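Local atomic coordinates of protein piwi (Drosophila melanogaster, PDB entry 6KR6), a protein that binds piRNAs of 24 to 30 nucleotides and, as an Argonaute-family protein, directs the repression of transposable elements. Residues H455-L460 with L507-N512; A446-Q451 with F481-D486; Y84-E89 with L118-T123; G100-H105 with I145-V150; I691-S696 with T741-L746. All blocks are in the same frame, centred on the assembly; numbering follows the deposited sequence.

Interaction 1 of 5, residues H455-L460 with L507-N512; sequences HELRTL and LCLVPN. With ZN (zinc ion), chain P.
L509 carries this contact, with one methyl turned to each of two helix leucines. Its CD2 rests against L457, 3.7 Å from L457 CB, and also close to L457 CA. Its CD1 meets CD2 of L460 at 3.9 Å. L457 and L460 each pass alongside L509, running the other way. L509 has CG anti to its backbone N (chi1 -162°), which sets the branch point beside its own carbonyl carbon. L507, two residues earlier on the strand, adds CD2 at 4.1 Å from L460 CD2. That methyl of L460 therefore touches both strand leucines.

The helix 454-471 covers one face of the parallel sheet that contains strand 506-510. This is the Rossmann-like arrangement of the MID domain of Argonaute proteins. T541 of helix 538-541 also touches L460 and L509.

The helix surface away from the strand is polar. H455 binds a zinc ion through NE2 at 2.0 Å. T459 OG1 lies over one face of that ring, offset toward its rim. The same hydroxyl donates to H455 O at 2.9 Å from above the carbonyl plane, and T459 N donates to that oxygen too. No hydrogen bond joins the two segments, so within this pair helix and strand are held by leucine contacts, while the metal sits on the far side of the helix.

Interaction 2 of 5, residues A446-Q451 with F481-D486; sequences AVIAPQ and FIIYDD
F481 N donates to V447 O, and A449 N to F481 O at 2.9 Å. I483 N donates to A449 O, and Q451 N to I483 O. These four backbone hydrogen bonds join the two segments. A449 uses both its N-H and its carbonyl. CA-H...O contacts lie between the bonds, such as I482 CA to A449 O at 3.1 Å.

The strands run parallel, with axes 21° apart. Helix 454-471 connects them, which makes a beta-alpha-beta unit. Strand 479-483 is the outermost strand here, and strand 506-510 lies on the other side of 446-450.

I448, P450, F481 and I483 share one face of the sheet. I448 and F481 lie side by side, with I448 CG1 3.6 Å from F481 CB. I483 CG1 sits between its backbone N and carbonyl carbon (chi1 57°) and lies 3.5 Å from A449 O. P450 CB is 4.2 Å from I483 CG1. Y491 of helix 488-499 covers I448 and P450. On the other face, I482 CD1 is 4.4 Å from A449 CB. Beyond it, I482 CG2 packs on Q451 CA at 3.6 Å. At the exposed end Q451 OE1 comes 4.0 Å from Y484 CD1, the amide and ring planes 60° apart.

Interaction 3 of 5, residues Y84-E89 with L118-T123; sequences YHVEFE and LQLFTT. With ZN (zinc ion), chain L.
Y84, V86, L120 and T122 make the tightly packed side of this antiparallel pair. Y84 and L120 lie side by side, with Y84 CD2 3.7 Å from L120 CD2. T122 CG2 is 3.5 Å from Y84 CE2. V86 CG2 packs on L120 CB at 3.7 Å. F115 of strand 114-115 touches V86 and L120. The Y84 hydroxyl is hydrogen-bonded to the backbone, at R124 O and F126 N.

Three backbone hydrogen bonds fix the pairing. Y84 and L120 exchange two, and V86 N donates to L118 O at 2.9 Å.

The opposite side is more exposed and more polar. L118 CD2 lies 3.8 Å from E87 OE1, and E87 forms a salt bridge with R98. H85 and Q119 run side by side, with ring and amide planes 69° apart. The Q119 chain bends at chi2 (-81°), which places CD at the edge of the H85 ring. Zinc is bound by H85 NE2 at 2.0 Å and Q119 OE1 at 2.1 Å, and H83 supplies a third ligand. These two strands belong to the N-terminal domain. Apolar packing thus joins them on the buried side. In this crystal the zinc bridges them on the exposed side, though the detailed ligand geometry is doubtful.

Interaction 4 of 5, residues G100-H105 with I145-V150; sequences GVLSNH and ISIKFV
The C-terminal part of helix 95-103 and the residues after it face strand 142-152 without a hydrogen bond between the segments, the nearest CA atoms being those of L102 and I145, 7.8 Å apart. I145 is the main side chain of the contact. Its CG1 is anti to the carbonyl carbon (chi1 -47°), and the chain continues extended to CD1 (chi2 -179°). This methyl meets V101 and L102 of the helix and H105 of the following loop. H105 and I145 meet tip to tip, with H105 CE1 3.5 Å from I145 CD1. V101 runs alongside I145 the other way and brings CG1 to 3.7 Å from I145 CD1. L102 touches it more loosely, with CG at 4.4 Å from I145 CD1.

The arrangement is a helix laid on one face of the antiparallel sheet of the N-terminal domain. Strand 142-152 lies in that sheet between 82-88 and 130-135. I145 also touches V86 and F88 on the first, and V132 on the second. V132 touches H105 as well.

Further along the strand, L102 CD2 approaches I147 CD1 at 4.3 Å. The chain after the helix is held by a backbone bond from H105 N to L102 O, 3.0 Å long.

Interaction 5 of 5, residues I691-S696 with T741-L746; sequences IVVTRS and TSYNVL
V693 and Y743 lie side by side at the apolar centre, pointing the same way from the sheet. V693 CG2 is 3.6 Å from Y743 CD1. I691 CG2 comes near the plane of the ring at its edge and lies 3.8 Å from Y743 CB. I691 also runs beside V745, with I691 CG1 3.8 Å from V745 CG2. At the other end V693 CG1 is 3.7 Å from T741 CG2, the two side chains lying at a slant to each other. V692 points to the opposite face, where its CG2 meets L746 CD1 at 3.8 Å.

The backbones form a regular antiparallel pair. V692 and N744 exchange two hydrogen bonds, and T694 and S742 exchange two more. V692 N to N744 O is 2.8 Å, and T694 N to S742 O is 2.9 Å.

Two threonine hydroxyls bond outside the pair: T694 OG1 to G653 O and T741 OG1 to R776 O.

The two strands belong to the RNase H-like PIWI domain. The V693 side chain is about 5 Å from that of D652, an active-site residue by similarity. Strand 646-652 runs parallel to 687-695 on its other side, and 725-729 pairs with 741-745. Helix 754-764 touches I691 and Y743, and helix 659-680 touches N744 and L746.

Interactions 3 and 4 come first along the chain, interactions 1 and 2 follow, and interaction 5 is last. Within each of the first two pairs the segments alternate in sequence. Interactions 3 and 4 share the antiparallel sheet of the N-terminal domain, with centres 5 Å apart. Interactions 1 and 2 share the four-stranded parallel sheet and helix 454-471, with centres 9 Å apart. L457 links them by packing on V447 and A449. The two pairs lie on opposite sides of the chain's centre, their own centres about 77 to 85 Å apart. Interaction 5 is in the PIWI domain near that centre, about 41 to 46 Å from the others, centre to centre. The contacts thus fall in three domains: N-terminal, MID and PIWI.

Interaction 1 of 5, residues H455-L460 with L507-N512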
# COMPACT_ATOMS: atom_id res chain seq x y z
N HIS A 455 -28.29 -0.61 -32.87
CA HIS A 455 -29.38 -0.12 -32.03
C HIS A 455 -28.85 0.41 -30.70
O HIS A 455 -29.14 1.55 -30.30
CB HIS A 455 -30.40 -1.24 -31.81
CG HIS A 455 -31.62 -0.81 -31.07
ND1 HIS A 455 -32.19 0.43 -31.23
CD2 HIS A 455 -32.40 -1.48 -30.18
CE1 HIS A 455 -33.26 0.52 -30.45
NE2 HIS A 455 -33.41 -0.62 -29.81
N GLU A 456 -28.07 -0.41 -30.00
CA GLU A 456 -27.48 0.03 -28.74
C GLU A 456 -26.50 1.17 -28.95
O GLU A 456 -26.37 2.05 -28.09
CB GLU A 456 -26.78 -1.14 -28.04
CG GLU A 456 -26.54 -2.35 -28.92
CD GLU A 456 -27.75 -3.27 -29.01
OE1 GLU A 456 -28.57 -3.26 -28.07
OE2 GLU A 456 -27.88 -3.98 -30.02
N LEU A 457 -25.80 1.19 -30.10
CA LEU A 457 -24.93 2.32 -30.39
C LEU A 457 -25.72 3.62 -30.52
O LEU A 457 -25.30 4.66 -30.02
CB LEU A 457 -24.12 2.06 -31.66
CG LEU A 457 -23.22 3.24 -32.04
CD1 LEU A 457 -22.22 3.50 -30.93
CD2 LEU A 457 -22.53 3.00 -33.37
N ARG A 458 -26.87 3.56 -31.20
CA ARG A 458 -27.70 4.76 -31.34
C ARG A 458 -28.24 5.21 -29.99
O ARG A 458 -28.31 6.41 -29.72
CB ARG A 458 -28.84 4.49 -32.33
N THR A 459 -28.63 4.25 -29.14
CA THR A 459 -29.07 4.61 -27.79
C THR A 459 -27.96 5.32 -27.03
O THR A 459 -28.18 6.39 -26.42
CB THR A 459 -29.53 3.35 -27.04
OG1 THR A 459 -30.37 2.56 -27.89
CG2 THR A 459 -30.30 3.73 -25.79
N LEU A 460 -26.76 4.74 -27.04
CA LEU A 460 -25.62 5.35 -26.37
C LEU A 460 -25.33 6.74 -26.91
O LEU A 460 -25.05 7.67 -26.14
CB LEU A 460 -24.39 4.45 -26.52
CG LEU A 460 -23.06 5.05 -26.06
CD1 LEU A 460 -23.06 5.25 -24.55
CD2 LEU A 460 -21.89 4.18 -26.49
N LEU A 507 -14.46 6.71 -30.18
CA LEU A 507 -15.22 5.87 -29.26
C LEU A 507 -15.46 4.52 -29.92
O LEU A 507 -15.88 4.45 -31.08
CB LEU A 507 -16.55 6.53 -28.88
CG LEU A 507 -17.27 6.01 -27.64
CD1 LEU A 507 -18.12 7.11 -27.03
CD2 LEU A 507 -18.13 4.79 -27.95
N CYS A 508 -15.21 3.45 -29.17
CA CYS A 508 -15.32 2.09 -29.68
C CYS A 508 -16.29 1.30 -28.81
O CYS A 508 -16.05 1.13 -27.61
CB CYS A 508 -13.96 1.40 -29.72
SG CYS A 508 -12.81 2.10 -30.93
N LEU A 509 -17.37 0.82 -29.41
CA LEU A 509 -18.35 -0.01 -28.72
C LEU A 509 -17.90 -1.47 -28.82
O LEU A 509 -17.69 -1.98 -29.92
CB LEU A 509 -19.74 0.18 -29.33
CG LEU A 509 -20.93 -0.27 -28.48
CD1 LEU A 509 -20.97 0.50 -27.17
CD2 LEU A 509 -22.24 -0.08 -29.25
N VAL A 510 -17.75 -2.12 -27.67
CA VAL A 510 -17.22 -3.48 -27.63
C VAL A 510 -18.32 -4.44 -27.19
O VAL A 510 -19.28 -4.01 -26.53
CB VAL A 510 -16.00 -3.58 -26.71
CG1 VAL A 510 -14.96 -2.55 -27.10
CG2 VAL A 510 -16.41 -3.42 -25.26
N PRO A 511 -18.23 -5.73 -27.53
CA PRO A 511 -19.28 -6.67 -27.10
C PRO A 511 -19.17 -7.10 -25.65
O PRO A 511 -20.19 -7.22 -24.96
CB PRO A 511 -19.09 -7.87 -28.05
CG PRO A 511 -18.21 -7.37 -29.15
CD PRO A 511 -17.34 -6.33 -28.53
N ASN A 512 -17.95 -7.33 -25.16
CA ASN A 512 -17.78 -7.96 -23.86
C ASN A 512 -16.58 -7.34 -23.14
O ASN A 512 -16.00 -6.35 -23.59
CB ASN A 512 -17.62 -9.48 -24.01
CG ASN A 512 -16.47 -9.86 -24.92
OD1 ASN A 512 -15.74 -9.00 -25.41
ND2 ASN A 512 -16.29 -11.16 -25.13
ZN ZN P . -33.74 -0.63 -27.82

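Interaction 2 of 5, residues A446-Q451 with F481-D486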
# COMPACT_ATOMS: atom_id res chain seq x y z
N ALA A 446 -14.97 10.04 -34.26
CA ALA A 446 -15.46 8.86 -34.96
C ALA A 446 -15.98 7.85 -33.95
O ALA A 446 -15.60 7.86 -32.77
CB ALA A 446 -14.37 8.22 -35.83
N VAL A 447 -16.85 6.96 -34.42
CA VAL A 447 -17.40 5.88 -33.61
C VAL A 447 -17.31 4.60 -34.42
O VAL A 447 -17.89 4.50 -35.51
CB VAL A 447 -18.85 6.15 -33.19
CG1 VAL A 447 -19.46 4.88 -32.63
CG2 VAL A 447 -18.91 7.26 -32.16
N ILE A 448 -16.59 3.61 -33.88
CA ILE A 448 -16.38 2.32 -34.52
C ILE A 448 -17.20 1.28 -33.77
O ILE A 448 -17.09 1.16 -32.54
CB ILE A 448 -14.89 1.94 -34.53
CG1 ILE A 448 -14.06 3.04 -35.21
CG2 ILE A 448 -14.68 0.60 -35.23
CD1 ILE A 448 -12.58 2.76 -35.23
N ALA A 449 -18.01 0.53 -34.51
CA ALA A 449 -18.91 -0.45 -33.91
C ALA A 449 -19.25 -1.50 -34.96
O ALA A 449 -19.14 -1.23 -36.16
CB ALA A 449 -20.19 0.22 -33.37
N PRO A 450 -19.65 -2.69 -34.54
CA PRO A 450 -20.08 -3.70 -35.51
C PRO A 450 -21.53 -3.52 -35.91
O PRO A 450 -22.32 -2.87 -35.23
CB PRO A 450 -19.86 -5.03 -34.77
CG PRO A 450 -19.77 -4.68 -33.31
CD PRO A 450 -19.76 -3.18 -33.16
N GLN A 451 -21.88 -4.13 -37.05
CA GLN A 451 -23.22 -3.95 -37.62
C GLN A 451 -24.31 -4.49 -36.70
O GLN A 451 -25.44 -3.99 -36.72
CB GLN A 451 -23.29 -4.62 -38.99
CG GLN A 451 -24.61 -4.43 -39.71
CD GLN A 451 -24.62 -5.06 -41.09
OE1 GLN A 451 -23.58 -5.43 -41.62
NE2 GLN A 451 -25.81 -5.18 -41.68
N PHE A 481 -18.36 4.27 -38.39
CA PHE A 481 -17.39 3.25 -38.79
C PHE A 481 -17.97 1.90 -38.38
O PHE A 481 -17.69 1.39 -37.29
CB PHE A 481 -16.02 3.51 -38.16
CG PHE A 481 -14.95 3.86 -39.15
CD1 PHE A 481 -14.13 2.89 -39.68
CD2 PHE A 481 -14.78 5.18 -39.56
CE1 PHE A 481 -13.14 3.21 -40.59
CE2 PHE A 481 -13.80 5.50 -40.48
CZ PHE A 481 -12.98 4.52 -40.99
N ILE A 482 -18.77 1.32 -39.26
CA ILE A 482 -19.45 0.06 -39.00
C ILE A 482 -18.63 -1.06 -39.61
O ILE A 482 -18.42 -1.11 -40.83
CB ILE A 482 -20.88 0.06 -39.56
CG1 ILE A 482 -21.70 1.19 -38.92
CG2 ILE A 482 -21.55 -1.28 -39.33
CD1 ILE A 482 -21.66 1.19 -37.41
N ILE A 483 -18.14 -1.96 -38.76
CA ILE A 483 -17.42 -3.13 -39.19
C ILE A 483 -18.38 -4.32 -39.18
O ILE A 483 -19.51 -4.24 -38.72
CB ILE A 483 -16.17 -3.40 -38.32
CG1 ILE A 483 -16.57 -3.52 -36.85
CG2 ILE A 483 -15.15 -2.29 -38.51
CD1 ILE A 483 -15.39 -3.74 -35.92
N TYR A 484 -17.90 -5.46 -39.69
CA TYR A 484 -18.71 -6.67 -39.81
C TYR A 484 -18.47 -7.63 -38.65
O TYR A 484 -19.41 -7.98 -37.93
CB TYR A 484 -18.43 -7.35 -41.16
CG TYR A 484 -18.62 -6.43 -42.34
CD1 TYR A 484 -19.70 -5.55 -42.39
CD2 TYR A 484 -17.72 -6.42 -43.39
CE1 TYR A 484 -19.88 -4.70 -43.46
CE2 TYR A 484 -17.89 -5.57 -44.47
CZ TYR A 484 -18.97 -4.71 -44.50
OH TYR A 484 -19.15 -3.87 -45.57
N ASP A 485 -17.23 -8.05 -38.46
CA ASP A 485 -16.88 -8.95 -37.36
C ASP A 485 -16.46 -8.15 -36.14
O ASP A 485 -15.98 -7.02 -36.24
CB ASP A 485 -15.76 -9.90 -37.77
N ASP A 486 -16.65 -8.75 -34.96
CA ASP A 486 -16.21 -8.16 -33.71
C ASP A 486 -14.76 -8.51 -33.38
O ASP A 486 -14.34 -8.36 -32.23
CB ASP A 486 -17.13 -8.59 -32.57
CG ASP A 486 -17.23 -10.10 -32.42
OD1 ASP A 486 -16.65 -10.82 -33.26
OD2 ASP A 486 -17.88 -10.56 -31.46

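Interaction 3 of 5, residues Y84-E89 with L118-T123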
# COMPACT_ATOMS: atom_id res chain seq x y z
N TYR A 84 22.70 -3.86 32.11
CA TYR A 84 23.97 -4.31 32.66
C TYR A 84 24.73 -5.12 31.62
O TYR A 84 24.15 -5.69 30.68
CB TYR A 84 23.78 -5.19 33.91
CG TYR A 84 22.90 -4.63 35.00
CD1 TYR A 84 23.45 -4.08 36.15
CD2 TYR A 84 21.51 -4.70 34.90
CE1 TYR A 84 22.64 -3.58 37.16
CE2 TYR A 84 20.71 -4.21 35.91
CZ TYR A 84 21.27 -3.65 37.03
OH TYR A 84 20.47 -3.16 38.03
N HIS A 85 26.05 -5.19 31.80
CA HIS A 85 26.90 -6.13 31.09
C HIS A 85 27.38 -7.19 32.07
O HIS A 85 27.86 -6.86 33.16
CB HIS A 85 28.09 -5.42 30.43
CG HIS A 85 27.76 -4.76 29.13
ND1 HIS A 85 28.32 -3.57 28.73
CD2 HIS A 85 26.92 -5.13 28.13
CE1 HIS A 85 27.84 -3.23 27.54
NE2 HIS A 85 27.00 -4.17 27.15
N VAL A 86 27.25 -8.45 31.68
CA VAL A 86 27.42 -9.58 32.59
C VAL A 86 28.64 -10.39 32.16
O VAL A 86 28.87 -10.60 30.97
CB VAL A 86 26.16 -10.46 32.62
CG1 VAL A 86 26.31 -11.59 33.61
CG2 VAL A 86 24.94 -9.61 32.95
N GLU A 87 29.42 -10.85 33.14
CA GLU A 87 30.58 -11.69 32.88
C GLU A 87 30.78 -12.63 34.07
O GLU A 87 30.39 -12.31 35.20
CB GLU A 87 31.83 -10.85 32.62
CG GLU A 87 33.08 -11.64 32.22
CD GLU A 87 32.98 -12.27 30.84
OE1 GLU A 87 31.94 -12.13 30.17
OE2 GLU A 87 33.97 -12.91 30.42
N PHE A 88 31.38 -13.78 33.79
CA PHE A 88 31.54 -14.85 34.77
C PHE A 88 33.02 -15.08 35.05
O PHE A 88 33.84 -15.08 34.13
CB PHE A 88 30.90 -16.14 34.26
CG PHE A 88 29.47 -15.98 33.83
CD1 PHE A 88 28.43 -16.24 34.70
CD2 PHE A 88 29.17 -15.55 32.54
CE1 PHE A 88 27.12 -16.08 34.30
CE2 PHE A 88 27.86 -15.39 32.14
CZ PHE A 88 26.84 -15.66 33.02
N GLU A 89 33.34 -15.29 36.33
CA GLU A 89 34.72 -15.60 36.69
C GLU A 89 35.22 -16.89 36.04
O GLU A 89 36.35 -16.89 35.53
CB GLU A 89 34.86 -15.65 38.22
N LEU A 118 25.48 -11.74 27.47
CA LEU A 118 26.36 -10.61 27.76
C LEU A 118 25.53 -9.40 28.16
O LEU A 118 25.68 -8.88 29.27
CB LEU A 118 27.24 -10.29 26.55
CG LEU A 118 28.67 -9.82 26.83
CD1 LEU A 118 28.69 -8.45 27.49
CD2 LEU A 118 29.40 -10.84 27.69
N GLN A 119 24.65 -8.95 27.27
CA GLN A 119 23.75 -7.85 27.59
C GLN A 119 22.60 -8.35 28.45
O GLN A 119 22.04 -9.43 28.20
CB GLN A 119 23.21 -7.21 26.31
CG GLN A 119 24.23 -7.04 25.20
CD GLN A 119 25.13 -5.82 25.37
OE1 GLN A 119 24.88 -4.94 26.21
NE2 GLN A 119 26.18 -5.75 24.56
N LEU A 120 22.24 -7.56 29.46
CA LEU A 120 21.16 -7.88 30.39
C LEU A 120 20.26 -6.66 30.55
O LEU A 120 20.75 -5.56 30.83
CB LEU A 120 21.72 -8.30 31.75
CG LEU A 120 20.75 -8.30 32.94
CD1 LEU A 120 19.76 -9.46 32.84
CD2 LEU A 120 21.52 -8.34 34.25
N PHE A 121 18.96 -6.86 30.36
CA PHE A 121 17.96 -5.82 30.58
C PHE A 121 16.99 -6.31 31.64
O PHE A 121 16.39 -7.38 31.49
CB PHE A 121 17.21 -5.49 29.29
CG PHE A 121 18.10 -5.03 28.17
CD1 PHE A 121 18.65 -3.76 28.19
CD2 PHE A 121 18.37 -5.86 27.10
CE1 PHE A 121 19.47 -3.33 27.15
CE2 PHE A 121 19.18 -5.44 26.06
CZ PHE A 121 19.73 -4.17 26.09
N THR A 122 16.84 -5.53 32.71
CA THR A 122 15.93 -5.91 33.78
C THR A 122 15.36 -4.65 34.41
O THR A 122 15.72 -3.52 34.05
CB THR A 122 16.62 -6.79 34.82
OG1 THR A 122 15.68 -7.14 35.84
CG2 THR A 122 17.78 -6.05 35.45
N THR A 123 14.45 -4.85 35.37
CA THR A 123 13.79 -3.74 36.05
C THR A 123 14.49 -3.34 37.34
O THR A 123 14.65 -2.15 37.61
CB THR A 123 12.33 -4.11 36.35
OG1 THR A 123 12.28 -5.44 36.88
CG2 THR A 123 11.49 -4.03 35.08
ZN ZN L . 25.44 -2.99 26.60

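Interaction 4 of 5, residues G100-H105 with I145-V150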
# COMPACT_ATOMS: atom_id res chain seq x y z
N GLY A 100 21.60 -20.16 31.40
CA GLY A 100 21.13 -21.02 32.48
C GLY A 100 21.77 -20.68 33.82
O GLY A 100 21.10 -20.68 34.86
N VAL A 101 23.07 -20.37 33.80
CA VAL A 101 23.78 -20.05 35.04
C VAL A 101 23.21 -18.78 35.66
O VAL A 101 23.06 -18.70 36.89
CB VAL A 101 25.29 -19.92 34.75
CG1 VAL A 101 25.98 -19.14 35.85
CG2 VAL A 101 25.91 -21.31 34.62
N LEU A 102 22.88 -17.79 34.84
CA LEU A 102 22.26 -16.59 35.39
C LEU A 102 20.82 -16.87 35.81
O LEU A 102 20.34 -16.32 36.81
CB LEU A 102 22.31 -15.44 34.38
CG LEU A 102 22.75 -14.08 34.94
CD1 LEU A 102 22.65 -13.01 33.87
CD2 LEU A 102 21.93 -13.68 36.16
N SER A 103 20.11 -17.73 35.07
CA SER A 103 18.76 -18.12 35.46
C SER A 103 18.72 -18.79 36.82
O SER A 103 17.67 -18.78 37.47
CB SER A 103 18.16 -19.05 34.40
OG SER A 103 18.76 -20.34 34.47
N ASN A 104 19.83 -19.39 37.24
CA ASN A 104 19.92 -19.97 38.59
C ASN A 104 19.53 -18.98 39.69
O ASN A 104 19.10 -19.41 40.76
CB ASN A 104 21.34 -20.47 38.85
CG ASN A 104 21.40 -21.98 39.00
OD1 ASN A 104 21.89 -22.68 38.11
ND2 ASN A 104 20.92 -22.48 40.13
N HIS A 105 19.66 -17.68 39.45
CA HIS A 105 19.44 -16.67 40.48
C HIS A 105 17.97 -16.27 40.49
O HIS A 105 17.50 -15.52 39.63
CB HIS A 105 20.35 -15.47 40.26
CG HIS A 105 21.79 -15.76 40.53
ND1 HIS A 105 22.47 -16.77 39.89
CD2 HIS A 105 22.68 -15.19 41.37
CE1 HIS A 105 23.72 -16.81 40.33
NE2 HIS A 105 23.87 -15.86 41.23
N ILE A 145 29.54 -14.47 39.14
CA ILE A 145 28.97 -13.66 38.07
C ILE A 145 29.17 -12.19 38.40
O ILE A 145 28.72 -11.71 39.45
CB ILE A 145 27.48 -13.98 37.87
CG1 ILE A 145 27.24 -15.48 37.82
CG2 ILE A 145 26.96 -13.33 36.61
CD1 ILE A 145 25.79 -15.86 37.61
N SER A 146 29.86 -11.47 37.52
CA SER A 146 30.11 -10.05 37.69
C SER A 146 29.12 -9.28 36.82
O SER A 146 29.29 -9.17 35.61
CB SER A 146 31.55 -9.71 37.31
OG SER A 146 31.79 -8.31 37.39
N ILE A 147 28.07 -8.75 37.46
CA ILE A 147 27.03 -8.00 36.76
C ILE A 147 27.40 -6.52 36.85
O ILE A 147 27.12 -5.86 37.85
CB ILE A 147 25.65 -8.28 37.34
CG1 ILE A 147 25.31 -9.76 37.21
CG2 ILE A 147 24.60 -7.43 36.66
CD1 ILE A 147 23.90 -10.12 37.67
N LYS A 148 28.03 -6.00 35.80
CA LYS A 148 28.50 -4.62 35.78
C LYS A 148 27.39 -3.70 35.27
O LYS A 148 26.81 -3.96 34.21
CB LYS A 148 29.74 -4.48 34.91
N PHE A 149 27.11 -2.64 36.02
CA PHE A 149 26.06 -1.70 35.66
C PHE A 149 26.48 -0.85 34.48
O PHE A 149 27.58 -0.29 34.46
CB PHE A 149 25.72 -0.82 36.87
CG PHE A 149 24.71 0.26 36.58
CD1 PHE A 149 25.13 1.52 36.20
CD2 PHE A 149 23.36 0.02 36.72
CE1 PHE A 149 24.21 2.52 35.94
CE2 PHE A 149 22.43 1.02 36.47
CZ PHE A 149 22.86 2.27 36.08
N VAL A 150 25.61 -0.74 33.48
CA VAL A 150 25.85 0.09 32.31
C VAL A 150 25.04 1.37 32.36
O VAL A 150 25.59 2.47 32.25
CB VAL A 150 25.58 -0.70 31.01
CG1 VAL A 150 25.64 0.23 29.80
CG2 VAL A 150 26.58 -1.83 30.86

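Interaction 5 of 5, residues I691-S696 with T741-L746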
# COMPACT_ATOMS: atom_id res chain seq x y z
N ILE A 691 6.16 14.75 0.21
CA ILE A 691 5.26 13.99 1.07
C ILE A 691 5.13 12.58 0.51
O ILE A 691 4.89 12.40 -0.68
CB ILE A 691 3.88 14.67 1.16
CG1 ILE A 691 4.03 16.14 1.53
CG2 ILE A 691 3.00 13.96 2.18
CD1 ILE A 691 2.74 16.90 1.51
N VAL A 692 5.28 11.59 1.39
CA VAL A 692 5.11 10.19 1.03
C VAL A 692 3.70 9.77 1.43
O VAL A 692 3.32 9.87 2.60
CB VAL A 692 6.16 9.30 1.71
CG1 VAL A 692 6.00 7.86 1.26
CG2 VAL A 692 7.56 9.81 1.38
N VAL A 693 2.93 9.29 0.45
CA VAL A 693 1.53 8.94 0.65
C VAL A 693 1.42 7.43 0.81
O VAL A 693 1.78 6.68 -0.11
CB VAL A 693 0.66 9.44 -0.51
CG1 VAL A 693 -0.73 8.83 -0.45
CG2 VAL A 693 0.58 10.96 -0.49
N THR A 694 0.90 6.99 1.95
CA THR A 694 0.80 5.57 2.28
C THR A 694 -0.61 5.25 2.76
O THR A 694 -1.12 5.91 3.67
CB THR A 694 1.82 5.17 3.35
OG1 THR A 694 3.15 5.36 2.85
CG2 THR A 694 1.64 3.71 3.75
N ARG A 695 -1.22 4.23 2.16
CA ARG A 695 -2.53 3.75 2.59
C ARG A 695 -2.31 2.78 3.74
O ARG A 695 -2.05 1.59 3.55
CB ARG A 695 -3.27 3.09 1.44
N SER A 696 -2.42 3.30 4.97
CA SER A 696 -2.09 2.54 6.17
C SER A 696 -3.30 1.71 6.57
O SER A 696 -4.16 2.15 7.33
CB SER A 696 -1.65 3.47 7.29
OG SER A 696 -0.99 2.76 8.32
N THR A 741 -5.46 7.49 5.03
CA THR A 741 -4.23 7.73 4.30
C THR A 741 -3.22 8.41 5.21
O THR A 741 -3.57 9.30 5.98
CB THR A 741 -4.50 8.59 3.06
OG1 THR A 741 -5.70 8.15 2.42
CG2 THR A 741 -3.35 8.49 2.08
N SER A 742 -1.97 7.97 5.12
CA SER A 742 -0.89 8.51 5.93
C SER A 742 -0.01 9.38 5.05
O SER A 742 0.60 8.89 4.10
CB SER A 742 -0.07 7.39 6.57
OG SER A 742 1.03 7.92 7.31
N TYR A 743 0.05 10.67 5.37
CA TYR A 743 0.87 11.63 4.64
C TYR A 743 2.09 11.97 5.48
O TYR A 743 1.95 12.51 6.59
CB TYR A 743 0.07 12.89 4.29
CG TYR A 743 -1.19 12.60 3.51
CD1 TYR A 743 -1.19 12.60 2.12
CD2 TYR A 743 -2.38 12.32 4.16
CE1 TYR A 743 -2.34 12.34 1.40
CE2 TYR A 743 -3.54 12.06 3.45
CZ TYR A 743 -3.51 12.07 2.07
OH TYR A 743 -4.66 11.81 1.36
N ASN A 744 3.27 11.65 4.97
CA ASN A 744 4.53 11.78 5.69
C ASN A 744 5.39 12.82 4.99
O ASN A 744 5.91 12.57 3.90
CB ASN A 744 5.25 10.44 5.77
CG ASN A 744 6.42 10.45 6.73
OD1 ASN A 744 7.12 9.46 6.87
ND2 ASN A 744 6.62 11.57 7.42
N VAL A 745 5.56 13.98 5.63
CA VAL A 745 6.30 15.10 5.05
C VAL A 745 7.77 14.91 5.41
O VAL A 745 8.21 15.26 6.51
CB VAL A 745 5.77 16.44 5.54
CG1 VAL A 745 6.51 17.58 4.87
CG2 VAL A 745 4.27 16.54 5.29
N LEU A 746 8.55 14.36 4.48
CA LEU A 746 9.98 14.17 4.72
C LEU A 746 10.71 15.51 4.73
O LEU A 746 11.47 15.81 5.66
CB LEU A 746 10.57 13.24 3.67
CG LEU A 746 10.03 11.81 3.70
CD1 LEU A 746 10.87 10.91 2.81
CD2 LEU A 746 10.01 11.28 5.13